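Local coordinates for protein nicotinate phosphoribosyltransferase (Vibrio cholerae, PDB 4HL7) that probably joins nicotinate to the ribose phosphate of phosphoribosyl pyrophosphate at the expense of ATP, giving nicotinate mononucleotide for NAD synthesis, at residues Q91-F96 against S124-I129; F96-Q101 against I129-L134; Q103-I108 against S120-W125. One frame throughout, in Å; residues are numbered along the deposited sequence.

Contact 1. Residues Q91-F96 against S124-I129; sequences QSLRYF and SWRDTI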
loop_
_atom_site.group_PDB
_atom_site.type_symbol
_atom_site.label_atom_id
_atom_site.label_comp_id
_atom_site.label_asym_id
_atom_site.label_seq_id
_atom_site.Cartn_x
_atom_site.Cartn_y
_atom_site.Cartn_z
ATOM N N GLN A 91 -22.651 -0.301 -9.822
ATOM C CA GLN A 91 -23.793 0.642 -9.987
ATOM C C GLN A 91 -23.873 1.679 -8.842
ATOM O O GLN A 91 -24.162 2.862 -9.102
ATOM C CB GLN A 91 -25.136 -0.121 -10.206
ATOM C CG GLN A 91 -25.161 -0.749 -11.600
ATOM N N SER A 92 -23.574 1.249 -7.624
ATOM C CA SER A 92 -23.552 2.155 -6.467
ATOM C C SER A 92 -22.450 3.236 -6.594
ATOM O O SER A 92 -22.642 4.363 -6.130
ATOM C CB SER A 92 -23.534 1.393 -5.123
ATOM O OG SER A 92 -22.215 1.055 -4.708
ATOM N N LEU A 93 -21.344 2.931 -7.287
ATOM C CA LEU A 93 -20.256 3.974 -7.548
ATOM C C LEU A 93 -20.710 5.158 -8.385
ATOM O O LEU A 93 -20.159 6.271 -8.276
ATOM C CB LEU A 93 -19.069 3.337 -8.198
ATOM C CG LEU A 93 -18.371 2.380 -7.284
ATOM C CD1 LEU A 93 -16.996 2.134 -7.947
ATOM C CD2 LEU A 93 -18.112 3.045 -5.903
ATOM N N ARG A 94 -21.751 4.929 -9.183
ATOM C CA ARG A 94 -22.315 5.953 -10.078
ATOM C C ARG A 94 -22.804 7.198 -9.342
ATOM O O ARG A 94 -22.821 8.284 -9.919
ATOM C CB ARG A 94 -23.456 5.371 -10.948
ATOM C CG ARG A 94 -22.997 4.925 -12.340
ATOM C CD ARG A 94 -24.165 4.531 -13.252
ATOM N NE ARG A 94 -24.616 3.170 -12.964
ATOM C CZ ARG A 94 -24.229 2.094 -13.646
ATOM N NH1 ARG A 94 -23.381 2.234 -14.673
ATOM N NH2 ARG A 94 -24.693 0.880 -13.311
ATOM N N TYR A 95 -23.198 7.038 -8.083
ATOM C CA TYR A 95 -23.595 8.148 -7.268
ATOM C C TYR A 95 -22.549 8.489 -6.178
ATOM O O TYR A 95 -22.718 9.458 -5.456
ATOM C CB TYR A 95 -25.082 8.016 -6.700
ATOM C CG TYR A 95 -25.428 6.769 -5.875
ATOM C CD1 TYR A 95 -25.073 6.664 -4.527
ATOM C CD2 TYR A 95 -26.145 5.721 -6.438
ATOM C CE1 TYR A 95 -25.350 5.513 -3.795
ATOM C CE2 TYR A 95 -26.459 4.603 -5.718
ATOM C CZ TYR A 95 -26.072 4.499 -4.401
ATOM O OH TYR A 95 -26.337 3.389 -3.712
ATOM N N PHE A 96 -21.468 7.714 -6.052
ATOM C CA PHE A 96 -20.579 7.915 -4.878
ATOM C C PHE A 96 -19.753 9.216 -4.987
ATOM O O PHE A 96 -19.159 9.495 -6.034
ATOM C CB PHE A 96 -19.586 6.757 -4.687
ATOM C CG PHE A 96 -18.623 6.995 -3.577
ATOM C CD1 PHE A 96 -19.023 6.811 -2.245
ATOM C CD2 PHE A 96 -17.337 7.453 -3.828
ATOM C CE1 PHE A 96 -18.148 7.079 -1.211
ATOM C CE2 PHE A 96 -16.470 7.716 -2.774
ATOM C CZ PHE A 96 -16.879 7.526 -1.476
ATOM N N SER A 124 -17.767 6.200 7.616
ATOM C CA SER A 124 -17.916 4.770 7.333
ATOM C C SER A 124 -16.663 4.246 6.667
ATOM O O SER A 124 -15.976 4.943 5.913
ATOM C CB SER A 124 -19.141 4.455 6.457
ATOM O OG SER A 124 -18.972 4.864 5.133
ATOM N N TRP A 125 -16.376 2.999 6.906
ATOM C CA TRP A 125 -15.243 2.338 6.262
ATOM C C TRP A 125 -15.418 2.345 4.762
ATOM O O TRP A 125 -14.482 2.695 4.028
ATOM C CB TRP A 125 -15.156 0.921 6.844
ATOM C CG TRP A 125 -13.843 0.246 6.648
ATOM C CD1 TRP A 125 -12.626 0.782 6.178
ATOM C CD2 TRP A 125 -13.551 -1.139 6.999
ATOM N NE1 TRP A 125 -11.623 -0.214 6.212
ATOM C CE2 TRP A 125 -12.128 -1.362 6.705
ATOM C CE3 TRP A 125 -14.307 -2.179 7.518
ATOM C CZ2 TRP A 125 -11.528 -2.606 6.900
ATOM C CZ3 TRP A 125 -13.670 -3.436 7.748
ATOM C CH2 TRP A 125 -12.328 -3.631 7.432
ATOM N N ARG A 126 -16.648 2.061 4.270
ATOM C CA ARG A 126 -16.862 2.069 2.816
ATOM C C ARG A 126 -16.622 3.483 2.193
ATOM O O ARG A 126 -16.084 3.597 1.132
ATOM C CB ARG A 126 -18.273 1.623 2.501
ATOM C CG ARG A 126 -18.590 1.498 0.991
ATOM C CD ARG A 126 -20.089 1.763 0.776
ATOM N NE ARG A 126 -20.486 1.509 -0.609
ATOM C CZ ARG A 126 -20.679 2.430 -1.536
ATOM N NH1 ARG A 126 -20.608 3.730 -1.256
ATOM N NH2 ARG A 126 -21.004 2.026 -2.747
ATOM N N ASP A 127 -17.020 4.523 2.874
ATOM C CA ASP A 127 -16.953 5.861 2.323
ATOM C C ASP A 127 -15.608 6.572 2.496
ATOM O O ASP A 127 -15.355 7.614 1.826
ATOM C CB ASP A 127 -18.080 6.664 2.844
ATOM C CG ASP A 127 -19.453 6.079 2.352
ATOM O OD1 ASP A 127 -20.431 6.489 2.870
ATOM O OD2 ASP A 127 -19.464 5.169 1.483
ATOM N N THR A 128 -14.756 5.994 3.330
ATOM C CA THR A 128 -13.441 6.639 3.638
ATOM C C THR A 128 -12.253 5.825 3.131
ATOM O O THR A 128 -11.127 6.346 3.116
ATOM C CB THR A 128 -13.242 6.974 5.122
ATOM O OG1 THR A 128 -13.266 5.792 5.927
ATOM C CG2 THR A 128 -14.305 8.015 5.634
ATOM N N ILE A 129 -12.498 4.561 2.772
ATOM C CA ILE A 129 -11.365 3.684 2.418
ATOM C C ILE A 129 -10.564 4.216 1.204
ATOM O O ILE A 129 -9.360 4.032 1.123
ATOM C CB ILE A 129 -11.769 2.198 2.229
ATOM C CG1 ILE A 129 -10.494 1.354 1.945
ATOM C CG2 ILE A 129 -12.732 2.039 1.090
ATOM C CD1 ILE A 129 -10.630 -0.085 2.256
HETATM O O HOH W 1 -22.039 4.939 -3.493
#
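Between Phe96, just past helix 87-93, and Asp127 of the short helix 125-128 the CA atoms, the nearest pair across the contact, stay 8.3 Å apart, and side chains and one water bridge the gap. Arg126 reaches across: CG stands anti to the backbone N (chi1 -176°) and the chain runs extended to NE. Its guanidinium is held from several sides. NE is hydrogen-bonded to His31 of helix 21-33, Arg126 NH1 forms an in-plane salt bridge to Asp127 OD2 at 3.3 Å, and Arg126 NH1 also donates to a water, 2.9 Å away, that donates in turn to Ser92 O. Ser92 OG lies at the guanidinium edge but is hydrogen-bonded to Phe89 O within its own helix. The Phe96 ring slides past the arginine with planes 70° apart, bringing Phe96 CD1 to 3.6 Å from Arg126 NH1. Phe96 CE1 lies 3.6 Å from Asp127 OD2 and Phe96 CZ 3.6 Å from Asp127 O, so the ring turns its rim to the acidic residue. Ser124 OG accepts from Asp127 N at 3.0 Å, a serine N-cap that starts the short helix. This is packing of two helix ends through an arginine-aspartate pair and a phenylalanine, within the N-terminal domain of the NAPRTase family.

Contact 2. Residues F96-Q101 against I129-L134; sequences FHFVPQ and ILYETL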
loop_
_atom_site.group_PDB
_atom_site.type_symbol
_atom_site.label_atom_id
_atom_site.label_comp_id
_atom_site.label_asym_id
_atom_site.label_seq_id
_atom_site.Cartn_x
_atom_site.Cartn_y
_atom_site.Cartn_z
ATOM N N PHE A 96 -21.468 7.714 -6.052
ATOM C CA PHE A 96 -20.579 7.915 -4.878
ATOM C C PHE A 96 -19.753 9.216 -4.987
ATOM O O PHE A 96 -19.159 9.495 -6.034
ATOM C CB PHE A 96 -19.586 6.757 -4.687
ATOM C CG PHE A 96 -18.623 6.995 -3.577
ATOM C CD1 PHE A 96 -19.023 6.811 -2.245
ATOM C CD2 PHE A 96 -17.337 7.453 -3.828
ATOM C CE1 PHE A 96 -18.148 7.079 -1.211
ATOM C CE2 PHE A 96 -16.470 7.716 -2.774
ATOM C CZ PHE A 96 -16.879 7.526 -1.476
ATOM N N HIS A 97 -19.665 9.950 -3.864
ATOM C CA HIS A 97 -18.612 10.930 -3.707
ATOM C C HIS A 97 -18.184 11.150 -2.270
ATOM O O HIS A 97 -18.867 10.737 -1.323
ATOM C CB HIS A 97 -19.016 12.260 -4.366
ATOM C CG HIS A 97 -20.243 12.911 -3.747
ATOM N ND1 HIS A 97 -20.211 13.525 -2.539
ATOM C CD2 HIS A 97 -21.528 13.119 -4.261
ATOM C CE1 HIS A 97 -21.432 14.067 -2.271
ATOM N NE2 HIS A 97 -22.234 13.812 -3.330
ATOM N N PHE A 98 -17.013 11.752 -2.112
ATOM C CA PHE A 98 -16.463 12.086 -0.797
ATOM C C PHE A 98 -17.201 13.303 -0.197
ATOM O O PHE A 98 -17.729 14.141 -0.945
ATOM C CB PHE A 98 -15.007 12.459 -0.967
ATOM C CG PHE A 98 -14.088 11.301 -1.342
ATOM C CD1 PHE A 98 -13.936 10.229 -0.493
ATOM C CD2 PHE A 98 -13.303 11.368 -2.513
ATOM C CE1 PHE A 98 -13.015 9.206 -0.779
ATOM C CE2 PHE A 98 -12.365 10.368 -2.801
ATOM C CZ PHE A 98 -12.256 9.254 -1.926
ATOM N N VAL A 99 -17.234 13.382 1.129
ATOM C CA VAL A 99 -17.643 14.618 1.834
ATOM C C VAL A 99 -16.489 15.099 2.746
ATOM O O VAL A 99 -16.552 14.907 3.978
ATOM C CB VAL A 99 -18.935 14.385 2.641
ATOM C CG1 VAL A 99 -19.517 15.754 3.078
ATOM C CG2 VAL A 99 -19.954 13.603 1.784
ATOM N N PRO A 100 -15.418 15.680 2.150
ATOM C CA PRO A 100 -14.207 15.883 2.979
ATOM C C PRO A 100 -14.410 16.845 4.136
ATOM O O PRO A 100 -13.745 16.693 5.161
ATOM C CB PRO A 100 -13.166 16.446 2.010
ATOM C CG PRO A 100 -13.781 16.494 0.684
ATOM C CD PRO A 100 -15.189 16.001 0.730
ATOM N N GLN A 101 -15.343 17.797 4.023
ATOM C CA GLN A 101 -15.533 18.716 5.144
ATOM C C GLN A 101 -16.155 18.012 6.361
ATOM O O GLN A 101 -16.094 18.546 7.475
ATOM C CB GLN A 101 -16.318 19.992 4.723
ATOM C CG GLN A 101 -17.756 19.710 4.409
ATOM C CD GLN A 101 -18.009 19.172 2.994
ATOM O OE1 GLN A 101 -17.114 18.696 2.299
ATOM N NE2 GLN A 101 -19.260 19.243 2.579
ATOM N N ILE A 129 -12.498 4.561 2.772
ATOM C CA ILE A 129 -11.365 3.684 2.418
ATOM C C ILE A 129 -10.564 4.216 1.204
ATOM O O ILE A 129 -9.360 4.032 1.123
ATOM C CB ILE A 129 -11.769 2.198 2.229
ATOM C CG1 ILE A 129 -10.494 1.354 1.945
ATOM C CG2 ILE A 129 -12.732 2.039 1.090
ATOM C CD1 ILE A 129 -10.630 -0.085 2.256
ATOM N N LEU A 130 -11.232 4.896 0.270
ATOM C CA LEU A 130 -10.507 5.405 -0.881
ATOM C C LEU A 130 -9.572 6.596 -0.619
ATOM O O LEU A 130 -8.750 6.903 -1.486
ATOM C CB LEU A 130 -11.449 5.731 -2.049
ATOM C CG LEU A 130 -12.340 4.590 -2.558
ATOM C CD1 LEU A 130 -13.098 5.067 -3.790
ATOM C CD2 LEU A 130 -11.536 3.315 -2.824
ATOM N N TYR A 131 -9.715 7.274 0.519
ATOM C CA TYR A 131 -8.901 8.482 0.777
ATOM C C TYR A 131 -7.421 8.185 0.784
ATOM O O TYR A 131 -6.653 8.959 0.283
ATOM C CB TYR A 131 -9.205 9.164 2.144
ATOM C CG TYR A 131 -10.385 10.141 2.127
ATOM C CD1 TYR A 131 -11.551 9.866 2.821
ATOM C CD2 TYR A 131 -10.301 11.312 1.414
ATOM C CE1 TYR A 131 -12.624 10.747 2.810
ATOM C CE2 TYR A 131 -11.360 12.214 1.390
ATOM C CZ TYR A 131 -12.501 11.941 2.089
ATOM O OH TYR A 131 -13.545 12.859 2.089
ATOM N N GLU A 132 -7.039 7.087 1.447
ATOM C CA GLU A 132 -5.633 6.860 1.808
ATOM C C GLU A 132 -4.622 7.242 0.746
ATOM O O GLU A 132 -3.725 8.077 1.030
ATOM C CB GLU A 132 -5.422 5.360 2.214
ATOM C CG GLU A 132 -3.968 4.990 2.440
ATOM C CD GLU A 132 -3.806 3.555 2.913
ATOM O OE1 GLU A 132 -4.809 2.965 3.334
ATOM O OE2 GLU A 132 -2.644 3.077 2.923
ATOM N N THR A 133 -4.681 6.627 -0.440
ATOM C CA THR A 133 -3.608 6.881 -1.433
ATOM C C THR A 133 -3.802 8.224 -2.091
ATOM O O THR A 133 -2.855 8.755 -2.635
ATOM C CB THR A 133 -3.362 5.764 -2.501
ATOM O OG1 THR A 133 -4.388 5.732 -3.484
ATOM C CG2 THR A 133 -3.156 4.387 -1.802
ATOM N N LEU A 134 -5.058 8.711 -2.157
ATOM C CA LEU A 134 -5.303 10.033 -2.745
ATOM C C LEU A 134 -4.671 11.097 -1.852
ATOM O O LEU A 134 -4.030 12.038 -2.340
ATOM C CB LEU A 134 -6.811 10.323 -2.890
ATOM C CG LEU A 134 -7.572 9.298 -3.727
ATOM C CD1 LEU A 134 -9.093 9.536 -3.650
ATOM C CD2 LEU A 134 -7.043 9.268 -5.158
#
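The extended strip around Phe98, which leads into helix 100-103, faces the first turn of helix 131-147, with the CA atoms of Phe98 and Tyr131 8.5 Å apart and side chains filling the space between. Phe98 and Tyr131 carry most of the contact as an offset face-to-face stack, ring centroids 4.2 Å apart and planes 26° from parallel. The two side chains slide past each other in opposite directions, and the tilt brings Phe98 CD1 to 3.4 Å from Tyr131 CZ, over the rim of the tyrosine face. Phe98 CG lies anti to its carbonyl carbon (chi1 -70°), and from there the ring reaches across to Tyr131. Over the opposite face of the Phe98 ring, toward its rim, stands Phe96 CE2 of the same segment. The far end of the Phe98 ring is closed by leucines of the other segment: Leu130 CB meets Phe98 CZ at the ring edge, 3.6 Å away, and Leu134 CD1 comes obliquely to 3.5 Å from Phe98 CE2. Tyr131 projects beyond this stack toward the beginning of helix 100-103, where Tyr131 OH sits 3.2 Å from Pro100 CA and 3.4 Å from Phe98 CB. This hydroxyl is satisfied by a hydrogen bond with Gln103 OE1. The polar end of the tyrosine is thereby tied to the short helix, while its ring belongs to the apolar layer. Leu65 also touches Phe98, and Met27 of helix 21-33 touches Leu130. Together these residues form a buried aromatic-aliphatic core that packs the start of helix 131-147 against the connection between helices 87-93 and 100-103 in the N-terminal domain.

Contact 3. Residues Q103-I108 against S120-W125; sequences QVEMGI and SIRGSW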
loop_
_atom_site.group_PDB
_atom_site.type_symbol
_atom_site.label_atom_id
_atom_site.label_comp_id
_atom_site.label_asym_id
_atom_site.label_seq_id
_atom_site.Cartn_x
_atom_site.Cartn_y
_atom_site.Cartn_z
ATOM N N GLN A 103 -15.381 14.491 6.750
ATOM C CA GLN A 103 -14.575 13.262 6.949
ATOM C C GLN A 103 -13.122 13.536 7.255
ATOM O O GLN A 103 -12.424 12.662 7.770
ATOM C CB GLN A 103 -14.655 12.408 5.691
ATOM C CG GLN A 103 -16.054 11.826 5.493
ATOM C CD GLN A 103 -16.336 11.371 4.059
ATOM O OE1 GLN A 103 -15.773 11.880 3.075
ATOM N NE2 GLN A 103 -17.227 10.411 3.941
ATOM N N VAL A 104 -12.633 14.712 6.885
ATOM C CA VAL A 104 -11.199 14.955 7.023
ATOM C C VAL A 104 -10.953 16.138 7.952
ATOM O O VAL A 104 -11.584 17.198 7.780
ATOM C CB VAL A 104 -10.551 15.159 5.643
ATOM C CG1 VAL A 104 -9.026 15.397 5.745
ATOM C CG2 VAL A 104 -10.858 13.957 4.765
ATOM N N GLU A 105 -10.065 15.949 8.940
ATOM C CA GLU A 105 -9.544 17.065 9.772
ATOM C C GLU A 105 -8.045 17.115 9.625
ATOM O O GLU A 105 -7.392 16.074 9.502
ATOM C CB GLU A 105 -9.790 16.840 11.248
ATOM C CG GLU A 105 -11.223 16.746 11.662
ATOM C CD GLU A 105 -11.367 16.873 13.171
ATOM O OE1 GLU A 105 -10.391 16.600 13.916
ATOM O OE2 GLU A 105 -12.457 17.242 13.609
HETATM N N MSE A 106 -7.472 18.298 9.697
HETATM C CA MSE A 106 -6.018 18.345 9.708
HETATM C C MSE A 106 -5.549 19.535 10.447
HETATM O O MSE A 106 -6.298 20.487 10.624
HETATM C CB MSE A 106 -5.525 18.375 8.287
HETATM C CG MSE A 106 -6.079 19.570 7.507
HETATM SE SE MSE A 106 -5.516 19.192 5.640
HETATM C CE MSE A 106 -7.222 18.538 4.907
ATOM N N GLY A 107 -4.310 19.465 10.917
ATOM C CA GLY A 107 -3.696 20.572 11.679
ATOM C C GLY A 107 -2.225 20.300 11.954
ATOM O O GLY A 107 -1.672 19.259 11.561
ATOM N N ILE A 108 -1.585 21.244 12.633
ATOM C CA ILE A 108 -0.187 21.096 13.019
ATOM C C ILE A 108 -0.154 20.712 14.497
ATOM O O ILE A 108 -0.810 21.331 15.299
ATOM C CB ILE A 108 0.575 22.426 12.795
ATOM C CG1 ILE A 108 0.495 22.863 11.323
ATOM C CG2 ILE A 108 2.026 22.302 13.227
ATOM C CD1 ILE A 108 1.123 21.894 10.315
ATOM N N SER A 120 -6.569 13.458 10.033
ATOM C CA SER A 120 -7.431 12.418 10.649
ATOM C C SER A 120 -8.632 12.208 9.729
ATOM O O SER A 120 -9.246 13.185 9.274
ATOM C CB SER A 120 -7.968 12.884 11.981
ATOM O OG SER A 120 -6.928 13.166 12.915
ATOM N N ILE A 121 -8.917 10.961 9.391
ATOM C CA ILE A 121 -10.014 10.707 8.432
ATOM C C ILE A 121 -11.013 9.820 9.165
ATOM O O ILE A 121 -10.640 8.748 9.647
ATOM C CB ILE A 121 -9.471 10.002 7.195
ATOM C CG1 ILE A 121 -8.434 10.874 6.452
ATOM C CG2 ILE A 121 -10.581 9.644 6.218
ATOM C CD1 ILE A 121 -7.743 10.076 5.364
ATOM N N ARG A 122 -12.280 10.251 9.237
ATOM C CA ARG A 122 -13.307 9.546 10.016
ATOM C C ARG A 122 -14.596 9.378 9.196
ATOM O O ARG A 122 -15.038 10.350 8.578
ATOM C CB ARG A 122 -13.745 10.405 11.235
ATOM C CG ARG A 122 -12.663 10.720 12.277
ATOM C CD ARG A 122 -13.289 11.475 13.438
ATOM N NE ARG A 122 -12.442 11.599 14.651
ATOM C CZ ARG A 122 -11.326 12.328 14.730
ATOM N NH1 ARG A 122 -10.873 12.972 13.662
ATOM N NH2 ARG A 122 -10.646 12.394 15.877
ATOM N N GLY A 123 -15.253 8.211 9.292
ATOM C CA GLY A 123 -16.559 8.022 8.624
ATOM C C GLY A 123 -16.823 6.558 8.488
ATOM O O GLY A 123 -16.166 5.721 9.157
ATOM N N SER A 124 -17.767 6.200 7.616
ATOM C CA SER A 124 -17.916 4.770 7.333
ATOM C C SER A 124 -16.663 4.246 6.667
ATOM O O SER A 124 -15.976 4.943 5.913
ATOM C CB SER A 124 -19.141 4.455 6.457
ATOM O OG SER A 124 -18.972 4.864 5.133
ATOM N N TRP A 125 -16.376 2.999 6.906
ATOM C CA TRP A 125 -15.243 2.338 6.262
ATOM C C TRP A 125 -15.418 2.345 4.762
ATOM O O TRP A 125 -14.482 2.695 4.028
ATOM C CB TRP A 125 -15.156 0.921 6.844
ATOM C CG TRP A 125 -13.843 0.246 6.648
ATOM C CD1 TRP A 125 -12.626 0.782 6.178
ATOM C CD2 TRP A 125 -13.551 -1.139 6.999
ATOM N NE1 TRP A 125 -11.623 -0.214 6.212
ATOM C CE2 TRP A 125 -12.128 -1.362 6.705
ATOM C CE3 TRP A 125 -14.307 -2.179 7.518
ATOM C CZ2 TRP A 125 -11.528 -2.606 6.900
ATOM C CZ3 TRP A 125 -13.670 -3.436 7.748
ATOM C CH2 TRP A 125 -12.328 -3.631 7.432
HETATM O O HOH W 2 -18.653 8.542 5.948
#
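Gln103, the last residue of helix 100-103, accepts through its O from Arg122 N at 2.8 Å, just ahead of the antiparallel pairing of strands 104-109 and 116-122. The next link is double: in the hydrogen-bonded pair Glu105-Ser120, Glu105 N donates to Ser120 O at 2.9 Å with a nearly straight N-H...O angle of 173°, and Ser120 N donates back to Glu105 O at 2.8 Å. Between these lies the non-hydrogen-bonded pair Val104-Ile121, where Ile121 CA makes a CA-H...O contact to Gln103 O. Their side chains share one face of the sheet, with Val104 CG2 4.3 Å from Ile121 CG1. On the face that carries Glu105 and Ser120, the end of Arg122 comes near: Glu105 OE1 and Arg122 NH1 form a long salt bridge of 3.7 Å. No N-H is aimed at the carboxylate oxygen, which stands off the guanidinium plane, and the pairing is electrostatic. Ser120 OG, in the conformer described, is hydrogen-bonded to Glu42 OE2 of strand 38-46. Both ends of the Gln103 amide are used: OE1, already taken by Tyr131, also accepts from Val99 N, while NE2 donates to a water that also accepts from Ser124 N, past the corner at Gly123. The hairpin forms one margin of the antiparallel sheet: strand 104-109 is outermost, strand 116-122 continues to strand 38-46, helix 52-64 packs on Val104 and Met106, a selenomethionine, and helix 125-128 touches Gln103 and Ile121.

All three contacts lie in the N-terminal domain, on the same side of the chain's centre. Contacts 1 and 2 are neighbours, centres about 9 Å apart, sharing Phe96 and Ile129; contact 2 lies about 10 Å and contact 1 about 16 Å from contact 3, centre to centre. Along the chain, helices 87-93 and 100-103 precede the hairpin of strands 104-109 and 116-122, and helices 125-128 and 131-147 follow it. Contact 3 is thus nested inside the loop that contact 2 closes, while contacts 1 and 3 share Ser124 and Trp125. The packing of Tyr131 on Val104 and Ile121 joins the aromatic core to the sheet margin, so the hairpin and the helices before and after it pack as neighbours.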